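Local atomic coordinates of reducing end xylose-releasing exo-oligoxylanase (Bacillus halodurans, PDB entry 1WU4), a protein that hydrolyses xylooligosaccharides of three or more units, releasing xylose from the reducing end with inversion of anomeric configuration. Residues 203-208 with 225-230; 48-53 with 58-63; 144-149 with 153-158. The protein carries 1 engineered substitution. All blocks are in the same frame, centred on the assembly; numbering follows the deposited sequence.

Interaction 1 (203-208 with 225-230); sequences FYELFS and ASREYL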
loop_
_atom_site.group_PDB
_atom_site.type_symbol
_atom_site.label_atom_id
_atom_site.label_comp_id
_atom_site.label_asym_id
_atom_site.label_seq_id
_atom_site.Cartn_x
_atom_site.Cartn_y
_atom_site.Cartn_z
ATOM N N PHE A 203 7.851 -2.483 5.565
ATOM C CA PHE A 203 7.154 -3.748 5.787
ATOM C C PHE A 203 8.204 -4.851 5.925
ATOM O O PHE A 203 8.115 -5.703 6.811
ATOM C CB PHE A 203 6.244 -4.088 4.599
ATOM C CG PHE A 203 4.894 -3.413 4.627
ATOM C CD1 PHE A 203 4.760 -2.078 5.004
ATOM C CD2 PHE A 203 3.756 -4.110 4.229
ATOM C CE1 PHE A 203 3.512 -1.447 4.984
ATOM C CE2 PHE A 203 2.507 -3.489 4.203
ATOM C CZ PHE A 203 2.383 -2.158 4.581
ATOM N N TYR A 204 9.210 -4.826 5.055
ATOM C CA TYR A 204 10.251 -5.852 5.080
ATOM C C TYR A 204 11.061 -5.823 6.375
ATOM O O TYR A 204 11.520 -6.862 6.841
ATOM C CB TYR A 204 11.170 -5.716 3.859
ATOM C CG TYR A 204 10.429 -5.526 2.549
ATOM C CD1 TYR A 204 9.121 -5.995 2.381
ATOM C CD2 TYR A 204 11.007 -4.815 1.500
ATOM C CE1 TYR A 204 8.408 -5.745 1.212
ATOM C CE2 TYR A 204 10.304 -4.562 0.324
ATOM C CZ TYR A 204 9.000 -5.024 0.191
ATOM O OH TYR A 204 8.279 -4.707 -0.936
ATOM N N GLU A 205 11.238 -4.638 6.953
ATOM C CA GLU A 205 11.965 -4.523 8.215
ATOM C C GLU A 205 11.229 -5.356 9.261
ATOM O O GLU A 205 11.838 -6.058 10.068
ATOM C CB GLU A 205 12.006 -3.063 8.675
ATOM C CG GLU A 205 12.775 -2.140 7.754
ATOM C CD GLU A 205 14.263 -2.150 8.026
ATOM O OE1 GLU A 205 14.829 -3.244 8.243
ATOM O OE2 GLU A 205 14.866 -1.058 8.012
ATOM N N LEU A 206 9.905 -5.271 9.246
ATOM C CA LEU A 206 9.107 -6.026 10.198
ATOM C C LEU A 206 9.130 -7.513 9.852
ATOM O O LEU A 206 9.160 -8.359 10.745
ATOM C CB LEU A 206 7.680 -5.476 10.238
ATOM C CG LEU A 206 7.624 -4.026 10.741
ATOM C CD1 LEU A 206 6.216 -3.476 10.599
ATOM C CD2 LEU A 206 8.088 -3.960 12.193
ATOM N N PHE A 207 9.139 -7.841 8.562
ATOM C CA PHE A 207 9.207 -9.244 8.172
ATOM C C PHE A 207 10.532 -9.831 8.667
ATOM O O PHE A 207 10.609 -11.012 9.002
ATOM C CB PHE A 207 9.130 -9.409 6.649
ATOM C CG PHE A 207 7.814 -8.995 6.038
ATOM C CD1 PHE A 207 6.676 -8.780 6.820
ATOM C CD2 PHE A 207 7.712 -8.844 4.659
ATOM C CE1 PHE A 207 5.458 -8.419 6.227
ATOM C CE2 PHE A 207 6.505 -8.486 4.061
ATOM C CZ PHE A 207 5.375 -8.272 4.848
ATOM N N SER A 208 11.574 -9.004 8.727
ATOM C CA SER A 208 12.879 -9.484 9.181
ATOM C C SER A 208 12.858 -9.846 10.662
ATOM O O SER A 208 13.793 -10.467 11.169
ATOM C CB SER A 208 13.976 -8.439 8.911
ATOM O OG SER A 208 14.021 -7.428 9.907
ATOM N N ALA A 225 17.649 -3.216 -0.137
ATOM C CA ALA A 225 17.600 -3.225 -1.595
ATOM C C ALA A 225 16.497 -2.304 -2.112
ATOM O O ALA A 225 16.690 -1.572 -3.085
ATOM C CB ALA A 225 17.380 -4.646 -2.107
ATOM N N SER A 226 15.335 -2.340 -1.469
ATOM C CA SER A 226 14.232 -1.491 -1.898
ATOM C C SER A 226 14.518 -0.010 -1.683
ATOM O O SER A 226 14.149 0.819 -2.513
ATOM C CB SER A 226 12.939 -1.880 -1.181
ATOM O OG SER A 226 12.394 -3.059 -1.750
ATOM N N ARG A 227 15.172 0.328 -0.577
ATOM C CA ARG A 227 15.490 1.727 -0.320
ATOM C C ARG A 227 16.455 2.248 -1.383
ATOM O O ARG A 227 16.321 3.375 -1.860
ATOM C CB ARG A 227 16.083 1.902 1.085
ATOM C CG ARG A 227 15.078 1.616 2.201
ATOM C CD ARG A 227 15.448 2.322 3.500
ATOM N NE ARG A 227 14.411 2.177 4.522
ATOM C CZ ARG A 227 14.327 1.156 5.367
ATOM N NH1 ARG A 227 15.223 0.179 5.323
ATOM N NH2 ARG A 227 13.340 1.104 6.253
ATOM N N GLU A 228 17.419 1.422 -1.771
ATOM C CA GLU A 228 18.370 1.837 -2.793
ATOM C C GLU A 228 17.706 1.905 -4.164
ATOM O O GLU A 228 18.022 2.777 -4.974
ATOM C CB GLU A 228 19.564 0.880 -2.832
ATOM C CG GLU A 228 20.511 1.055 -1.657
ATOM C CD GLU A 228 21.023 2.482 -1.546
ATOM O OE1 GLU A 228 21.664 2.961 -2.505
ATOM O OE2 GLU A 228 20.782 3.126 -0.504
ATOM N N TYR A 229 16.770 0.995 -4.415
ATOM C CA TYR A 229 16.068 0.950 -5.691
ATOM C C TYR A 229 15.243 2.215 -5.907
ATOM O O TYR A 229 15.221 2.771 -7.004
ATOM C CB TYR A 229 15.160 -0.283 -5.736
ATOM C CG TYR A 229 14.431 -0.489 -7.046
ATOM C CD1 TYR A 229 15.125 -0.785 -8.221
ATOM C CD2 TYR A 229 13.040 -0.419 -7.102
ATOM C CE1 TYR A 229 14.448 -1.009 -9.418
ATOM C CE2 TYR A 229 12.354 -0.641 -8.291
ATOM C CZ TYR A 229 13.063 -0.937 -9.443
ATOM O OH TYR A 229 12.381 -1.171 -10.613
ATOM N N LEU A 230 14.564 2.671 -4.860
ATOM C CA LEU A 230 13.752 3.873 -4.977
ATOM C C LEU A 230 14.603 5.075 -5.385
ATOM O O LEU A 230 14.135 5.960 -6.103
ATOM C CB LEU A 230 13.017 4.155 -3.659
ATOM C CG LEU A 230 11.861 3.201 -3.338
ATOM C CD1 LEU A 230 11.258 3.575 -1.995
ATOM C CD2 LEU A 230 10.813 3.263 -4.428
#
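Y204 and S226 form the tight, buried part of this helix-helix contact. The rim atom CE2 of the tyrosine lies 3.3 Å from the hydroxyl OG of S226, which sits at the ring edge, near the ring plane. Serine suits this place because its side chain is short enough to let an aromatic edge come up to the helix. The OG itself is hydrogen-bonded to H199, while the phenol OH of Y204 reaches E131 and the backbone N of L200. The Y204 ring also meets W178 edge-to-face, so the tyrosine is held at rim and hydroxyl.

The looser side is partly exposed and held by charge. R227 stretches out from CG to NE to reach E205, whose chain is bent at chi2 (-84°), and the two side chains cross at about a right angle. One carboxylate oxygen takes both bonds: OE2 of E205 is 3.0 Å from NH1 of R227 and 3.2 Å from NH2, the second bond being weak. NH1 comes from above the carboxylate plane, 59° out of it, so the pair is not the flat, two-oxygen bidentate kind. NH2 has a second acid partner in D274, on helix 265-278.

An alanine in place of E205 would probably leave NH1 of R227 without its carboxylate mate and the guanidinium less firmly fixed beside D274. Helices 201-210 and 216-233, packed side by side in the (alpha/alpha)6 barrel, are joined by close packing at one place and a salt bridge at another, with the arginine's positive charge probably shared between two acids.

Interaction 2 (48-53 with 58-63); sequences IYYEVG and YLLDTG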
loop_
_atom_site.group_PDB
_atom_site.type_symbol
_atom_site.label_atom_id
_atom_site.label_comp_id
_atom_site.label_asym_id
_atom_site.label_seq_id
_atom_site.Cartn_x
_atom_site.Cartn_y
_atom_site.Cartn_z
ATOM N N ILE A 48 -16.959 1.392 0.112
ATOM C CA ILE A 48 -16.253 0.395 -0.683
ATOM C C ILE A 48 -16.243 -1.000 -0.057
ATOM O O ILE A 48 -15.815 -1.962 -0.692
ATOM C CB ILE A 48 -14.796 0.833 -0.938
ATOM C CG1 ILE A 48 -14.069 1.014 0.396
ATOM C CG2 ILE A 48 -14.785 2.136 -1.730
ATOM C CD1 ILE A 48 -12.612 1.419 0.260
ATOM N N TYR A 49 -16.704 -1.107 1.185
ATOM C CA TYR A 49 -16.744 -2.387 1.887
ATOM C C TYR A 49 -18.161 -2.946 1.903
ATOM O O TYR A 49 -19.107 -2.249 2.272
ATOM C CB TYR A 49 -16.236 -2.210 3.323
ATOM C CG TYR A 49 -16.507 -3.387 4.237
ATOM C CD1 TYR A 49 -15.890 -4.623 4.029
ATOM C CD2 TYR A 49 -17.391 -3.266 5.309
ATOM C CE1 TYR A 49 -16.149 -5.706 4.867
ATOM C CE2 TYR A 49 -17.656 -4.339 6.151
ATOM C CZ TYR A 49 -17.032 -5.557 5.925
ATOM O OH TYR A 49 -17.292 -6.620 6.760
ATOM N N TYR A 50 -18.298 -4.210 1.516
ATOM C CA TYR A 50 -19.599 -4.873 1.471
ATOM C C TYR A 50 -19.615 -6.141 2.312
ATOM O O TYR A 50 -18.732 -6.993 2.203
ATOM C CB TYR A 50 -19.957 -5.200 0.022
ATOM C CG TYR A 50 -20.147 -3.967 -0.828
ATOM C CD1 TYR A 50 -21.396 -3.355 -0.935
ATOM C CD2 TYR A 50 -19.070 -3.384 -1.490
ATOM C CE1 TYR A 50 -21.565 -2.191 -1.681
ATOM C CE2 TYR A 50 -19.227 -2.221 -2.234
ATOM C CZ TYR A 50 -20.475 -1.629 -2.326
ATOM O OH TYR A 50 -20.631 -0.476 -3.059
ATOM N N GLU A 51 -20.634 -6.261 3.152
ATOM C CA GLU A 51 -20.774 -7.416 4.023
ATOM C C GLU A 51 -21.683 -8.463 3.386
ATOM O O GLU A 51 -22.722 -8.132 2.813
ATOM C CB GLU A 51 -21.341 -6.968 5.370
ATOM C CG GLU A 51 -20.650 -7.584 6.567
ATOM C CD GLU A 51 -20.759 -6.715 7.804
ATOM O OE1 GLU A 51 -21.895 -6.459 8.255
ATOM O OE2 GLU A 51 -19.705 -6.284 8.322
ATOM N N VAL A 52 -21.278 -9.725 3.483
ATOM C CA VAL A 52 -22.050 -10.829 2.923
ATOM C C VAL A 52 -22.288 -11.876 4.006
ATOM O O VAL A 52 -21.341 -12.395 4.595
ATOM C CB VAL A 52 -21.305 -11.489 1.742
ATOM C CG1 VAL A 52 -22.149 -12.611 1.155
ATOM C CG2 VAL A 52 -20.992 -10.449 0.679
ATOM N N GLY A 53 -23.554 -12.183 4.268
ATOM C CA GLY A 53 -23.868 -13.161 5.292
ATOM C C GLY A 53 -23.362 -12.694 6.643
ATOM O O GLY A 53 -23.327 -11.494 6.916
ATOM N N TYR A 58 -16.111 -8.006 1.554
ATOM C CA TYR A 58 -15.085 -7.668 0.580
ATOM C C TYR A 58 -15.069 -6.193 0.228
ATOM O O TYR A 58 -16.028 -5.467 0.492
ATOM C CB TYR A 58 -15.285 -8.492 -0.702
ATOM C CG TYR A 58 -16.623 -8.285 -1.393
ATOM C CD1 TYR A 58 -16.900 -7.112 -2.096
ATOM C CD2 TYR A 58 -17.614 -9.268 -1.344
ATOM C CE1 TYR A 58 -18.128 -6.923 -2.737
ATOM C CE2 TYR A 58 -18.844 -9.088 -1.979
ATOM C CZ TYR A 58 -19.092 -7.915 -2.673
ATOM O OH TYR A 58 -20.303 -7.735 -3.305
ATOM N N LEU A 59 -13.953 -5.746 -0.337
ATOM C CA LEU A 59 -13.846 -4.372 -0.795
ATOM C C LEU A 59 -14.035 -4.476 -2.293
ATOM O O LEU A 59 -13.388 -5.288 -2.959
ATOM C CB LEU A 59 -12.480 -3.759 -0.475
ATOM C CG LEU A 59 -12.437 -2.998 0.852
ATOM C CD1 LEU A 59 -12.448 -3.991 2.000
ATOM C CD2 LEU A 59 -11.194 -2.121 0.916
ATOM N N LEU A 60 -14.940 -3.667 -2.821
ATOM C CA LEU A 60 -15.235 -3.700 -4.239
ATOM C C LEU A 60 -14.545 -2.600 -5.019
ATOM O O LEU A 60 -14.605 -1.429 -4.637
ATOM C CB LEU A 60 -16.747 -3.584 -4.447
ATOM C CG LEU A 60 -17.267 -3.585 -5.884
ATOM C CD1 LEU A 60 -17.127 -4.980 -6.480
ATOM C CD2 LEU A 60 -18.726 -3.148 -5.898
ATOM N N ASP A 61 -13.863 -2.976 -6.098
ATOM C CA ASP A 61 -13.248 -1.975 -6.950
ATOM C C ASP A 61 -14.490 -1.513 -7.691
ATOM O O ASP A 61 -14.873 -2.087 -8.712
ATOM C CB ASP A 61 -12.256 -2.590 -7.937
ATOM C CG ASP A 61 -11.638 -1.551 -8.857
ATOM O OD1 ASP A 61 -12.378 -0.655 -9.314
ATOM O OD2 ASP A 61 -10.423 -1.632 -9.128
ATOM N N THR A 62 -15.139 -0.497 -7.140
ATOM C CA THR A 62 -16.371 0.039 -7.699
ATOM C C THR A 62 -16.315 0.358 -9.190
ATOM O O THR A 62 -17.318 0.232 -9.894
ATOM C CB THR A 62 -16.797 1.299 -6.928
ATOM O OG1 THR A 62 -15.718 2.241 -6.920
ATOM C CG2 THR A 62 -17.151 0.944 -5.489
ATOM N N GLY A 63 -15.146 0.762 -9.675
ATOM C CA GLY A 63 -15.016 1.104 -11.079
ATOM C C GLY A 63 -14.902 -0.068 -12.037
ATOM O O GLY A 63 -15.465 -0.035 -13.131
#
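I48 starts the pairing: its backbone O accepts a hydrogen bond from N of L60 at 2.9 Å and also lies 3.1 Å from CA of L59 in a CA-H...O contact. Its branched apolar side chain suits a buried place, and its CD1 packs against CD2 of L59.

Y49 and L59 form an antiparallel non-hydrogen-bonded pair, their side chains on the same buried face, which suits the apolar leucine. The tyrosine CG is anti to the backbone N (chi1 167°), and CD1 of the ring comes 4.0 Å from the leucine CD1. The ring's other end is polar, its OH donating to the anti lone pair of OE2 of E51, two residues on.

Y50 and Y58 make the hydrogen-bonded pair. N of Y50 donates to O of Y58 at 2.8 Å and 170°, and N of Y58 returns a bond to O of Y50. On their side of the sheet, CB of Y50 stands over one face of the Y58 ring, 4.1 Å from its centroid, a CH-pi contact. The two rings meet obliquely, with planes at 34°. CE2 of Y50 lies 3.6 Å from CB of L60.

V52 brings CG2 to within 3.7 Å of CE2 of Y58, whose flat ring offers a face to CB of Y50 and an apolar surface to this valine.

The arrangement is a beta hairpin of strands 49-52 and 56-59. Y49 and L59 face helix 85-99, touching I91, while I48 touches C363 of helix 358-372. The L59 side chain lies about 8 Å from that of E70, the probable proton donor. Y58 and L60 touch P116 of a loop, and the Y58 ring also meets W94 of helix 85-99.

Interaction 3 (144-149 with 153-158); sequences WGDGDE and NYSEQA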
loop_
_atom_site.group_PDB
_atom_site.type_symbol
_atom_site.label_atom_id
_atom_site.label_comp_id
_atom_site.label_asym_id
_atom_site.label_seq_id
_atom_site.Cartn_x
_atom_site.Cartn_y
_atom_site.Cartn_z
ATOM N N TRP A 144 -4.984 -9.349 18.356
ATOM C CA TRP A 144 -6.030 -10.264 18.804
ATOM C C TRP A 144 -5.627 -11.690 19.149
ATOM O O TRP A 144 -6.410 -12.426 19.756
ATOM C CB TRP A 144 -7.131 -10.306 17.740
ATOM C CG TRP A 144 -7.533 -8.947 17.247
ATOM C CD1 TRP A 144 -7.843 -7.861 18.012
ATOM C CD2 TRP A 144 -7.688 -8.533 15.881
ATOM N NE1 TRP A 144 -8.186 -6.797 17.213
ATOM C CE2 TRP A 144 -8.100 -7.181 15.901
ATOM C CE3 TRP A 144 -7.524 -9.171 14.645
ATOM C CZ2 TRP A 144 -8.348 -6.455 14.731
ATOM C CZ3 TRP A 144 -7.771 -8.446 13.479
ATOM C CH2 TRP A 144 -8.179 -7.103 13.534
ATOM N N GLY A 145 -4.420 -12.085 18.763
ATOM C CA GLY A 145 -3.974 -13.438 19.030
ATOM C C GLY A 145 -4.446 -14.369 17.928
ATOM O O GLY A 145 -5.492 -14.138 17.318
ATOM N N ASP A 146 -3.672 -15.416 17.665
ATOM C CA ASP A 146 -4.016 -16.383 16.631
ATOM C C ASP A 146 -5.266 -17.177 16.982
ATOM O O ASP A 146 -5.429 -17.638 18.114
ATOM C CB ASP A 146 -2.847 -17.342 16.400
ATOM C CG ASP A 146 -1.843 -16.807 15.398
ATOM O OD1 ASP A 146 -1.831 -15.581 15.148
ATOM O OD2 ASP A 146 -1.058 -17.618 14.865
ATOM N N GLY A 147 -6.143 -17.327 15.996
ATOM C CA GLY A 147 -7.368 -18.072 16.191
ATOM C C GLY A 147 -7.104 -19.561 16.131
ATOM O O GLY A 147 -6.126 -20.009 15.527
ATOM N N ASP A 148 -7.987 -20.325 16.758
ATOM C CA ASP A 148 -7.869 -21.773 16.804
ATOM C C ASP A 148 -8.170 -22.411 15.451
ATOM O O ASP A 148 -7.400 -23.236 14.957
ATOM C CB ASP A 148 -8.825 -22.325 17.861
ATOM C CG ASP A 148 -8.744 -21.563 19.170
ATOM O OD1 ASP A 148 -7.664 -21.569 19.797
ATOM O OD2 ASP A 148 -9.759 -20.952 19.567
ATOM N N GLU A 149 -9.290 -22.025 14.850
ATOM C CA GLU A 149 -9.673 -22.588 13.564
ATOM C C GLU A 149 -9.121 -21.796 12.387
ATOM O O GLU A 149 -9.173 -20.564 12.357
ATOM C CB GLU A 149 -11.198 -22.687 13.449
ATOM C CG GLU A 149 -11.924 -21.359 13.367
ATOM C CD GLU A 149 -13.401 -21.532 13.060
ATOM O OE1 GLU A 149 -14.105 -22.182 13.863
ATOM O OE2 GLU A 149 -13.856 -21.020 12.016
ATOM N N ASN A 153 -5.616 -18.486 12.026
ATOM C CA ASN A 153 -4.368 -18.640 12.768
ATOM C C ASN A 153 -3.419 -17.691 12.030
ATOM O O ASN A 153 -2.492 -18.103 11.326
ATOM C CB ASN A 153 -3.890 -20.103 12.725
ATOM C CG ASN A 153 -3.868 -20.686 11.321
ATOM O OD1 ASN A 153 -4.713 -20.372 10.482
ATOM N ND2 ASN A 153 -2.906 -21.568 11.070
ATOM N N TYR A 154 -3.699 -16.403 12.215
ATOM C CA TYR A 154 -3.000 -15.295 11.564
ATOM C C TYR A 154 -1.492 -15.366 11.344
ATOM O O TYR A 154 -1.038 -15.315 10.200
ATOM C CB TYR A 154 -3.311 -13.984 12.291
ATOM C CG TYR A 154 -4.775 -13.747 12.585
ATOM C CD1 TYR A 154 -5.726 -13.701 11.563
ATOM C CD2 TYR A 154 -5.206 -13.547 13.894
ATOM C CE1 TYR A 154 -7.077 -13.460 11.845
ATOM C CE2 TYR A 154 -6.545 -13.308 14.187
ATOM C CZ TYR A 154 -7.473 -13.264 13.162
ATOM O OH TYR A 154 -8.794 -13.017 13.464
ATOM N N SER A 155 -0.716 -15.466 12.419
ATOM C CA SER A 155 0.738 -15.486 12.273
ATOM C C SER A 155 1.257 -16.655 11.443
ATOM O O SER A 155 2.234 -16.505 10.708
ATOM C CB SER A 155 1.424 -15.469 13.644
ATOM O OG SER A 155 1.287 -16.707 14.313
ATOM N N GLU A 156 0.616 -17.817 11.554
ATOM C CA GLU A 156 1.045 -18.975 10.775
ATOM C C GLU A 156 0.750 -18.731 9.300
ATOM O O GLU A 156 1.525 -19.120 8.425
ATOM C CB GLU A 156 0.320 -20.243 11.229
ATOM C CG GLU A 156 0.588 -20.642 12.663
ATOM C CD GLU A 156 0.012 -22.001 12.982
ATOM O OE1 GLU A 156 0.634 -23.010 12.591
ATOM O OE2 GLU A 156 -1.067 -22.056 13.607
ATOM N N GLN A 157 -0.383 -18.090 9.027
ATOM C CA GLN A 157 -0.768 -17.784 7.657
ATOM C C GLN A 157 0.245 -16.814 7.050
ATOM O O GLN A 157 0.669 -16.980 5.907
ATOM C CB GLN A 157 -2.165 -17.156 7.629
ATOM C CG GLN A 157 -3.304 -18.088 8.043
ATOM C CD GLN A 157 -3.487 -19.256 7.091
ATOM O OE1 GLN A 157 -3.259 -19.135 5.888
ATOM N NE2 GLN A 157 -3.922 -20.394 7.625
ATOM N N ALA A 158 0.630 -15.807 7.830
ATOM C CA ALA A 158 1.589 -14.806 7.375
ATOM C C ALA A 158 2.946 -15.421 7.057
ATOM O O ALA A 158 3.516 -15.154 6.001
ATOM C CB ALA A 158 1.748 -13.719 8.423
HETATM O O HOH W 1 -1.381 -20.313 15.581
#
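D146 and S155 carry the polar part of this contact through two hydrogen bonds to one carboxylate. N of S155 donates to OD1 of D146 at 3.0 Å and 176°, while OG of S155 donates to OD2 of D146 at 2.6 Å. Both oxygens are met on their syn sides, though the donors stand 26° and 29° out of the carboxylate plane. The serine OG, set between backbone N and carbonyl carbon, turns to the same carboxylate. Aspartate is short enough to reach this amide in the helix's first turn, where its negative charge is probably favoured. A water donates to OD2 of D146 and to OE2 of E156, bridging two acids.

Among contacts of the aromatic rings, the Y154 edge meets O of G145, 3.4 Å from CE2; the apolar one is CE3 of W144, 4.3 Å from CE2 of Y154. Glycine suits position 145, the first residue past helix 127-144 with positive phi, because a CB there would be jammed against the carbonyl O of W144.

The segments join the end of helix 127-144 to the start of helix 154-167. S141 of the first helix also bonds OD1 of D146, and Y154 packs on F88 and bonds D89, both of helix 85-99.

Along the chain the order is interaction 2, then 3, then 1, each closing before the next opens. Interactions 1 and 2 lie on opposite sides of the chain's centre, their own centres about 31 Å apart; interaction 3 is about 24 Å from each, centre to centre, and none touches another. Helix 85-99 is common ground for interactions 2 and 3, and helix 127-144 for interactions 1 and 3. The fold is the (alpha/alpha)6 barrel of glycoside hydrolase family 8: interaction 1 pairs two helices, interaction 3 turns from one helix to the next, and interaction 2 is a hairpin. Only interaction 2 comes near an annotated catalytic residue; the others are structural packing.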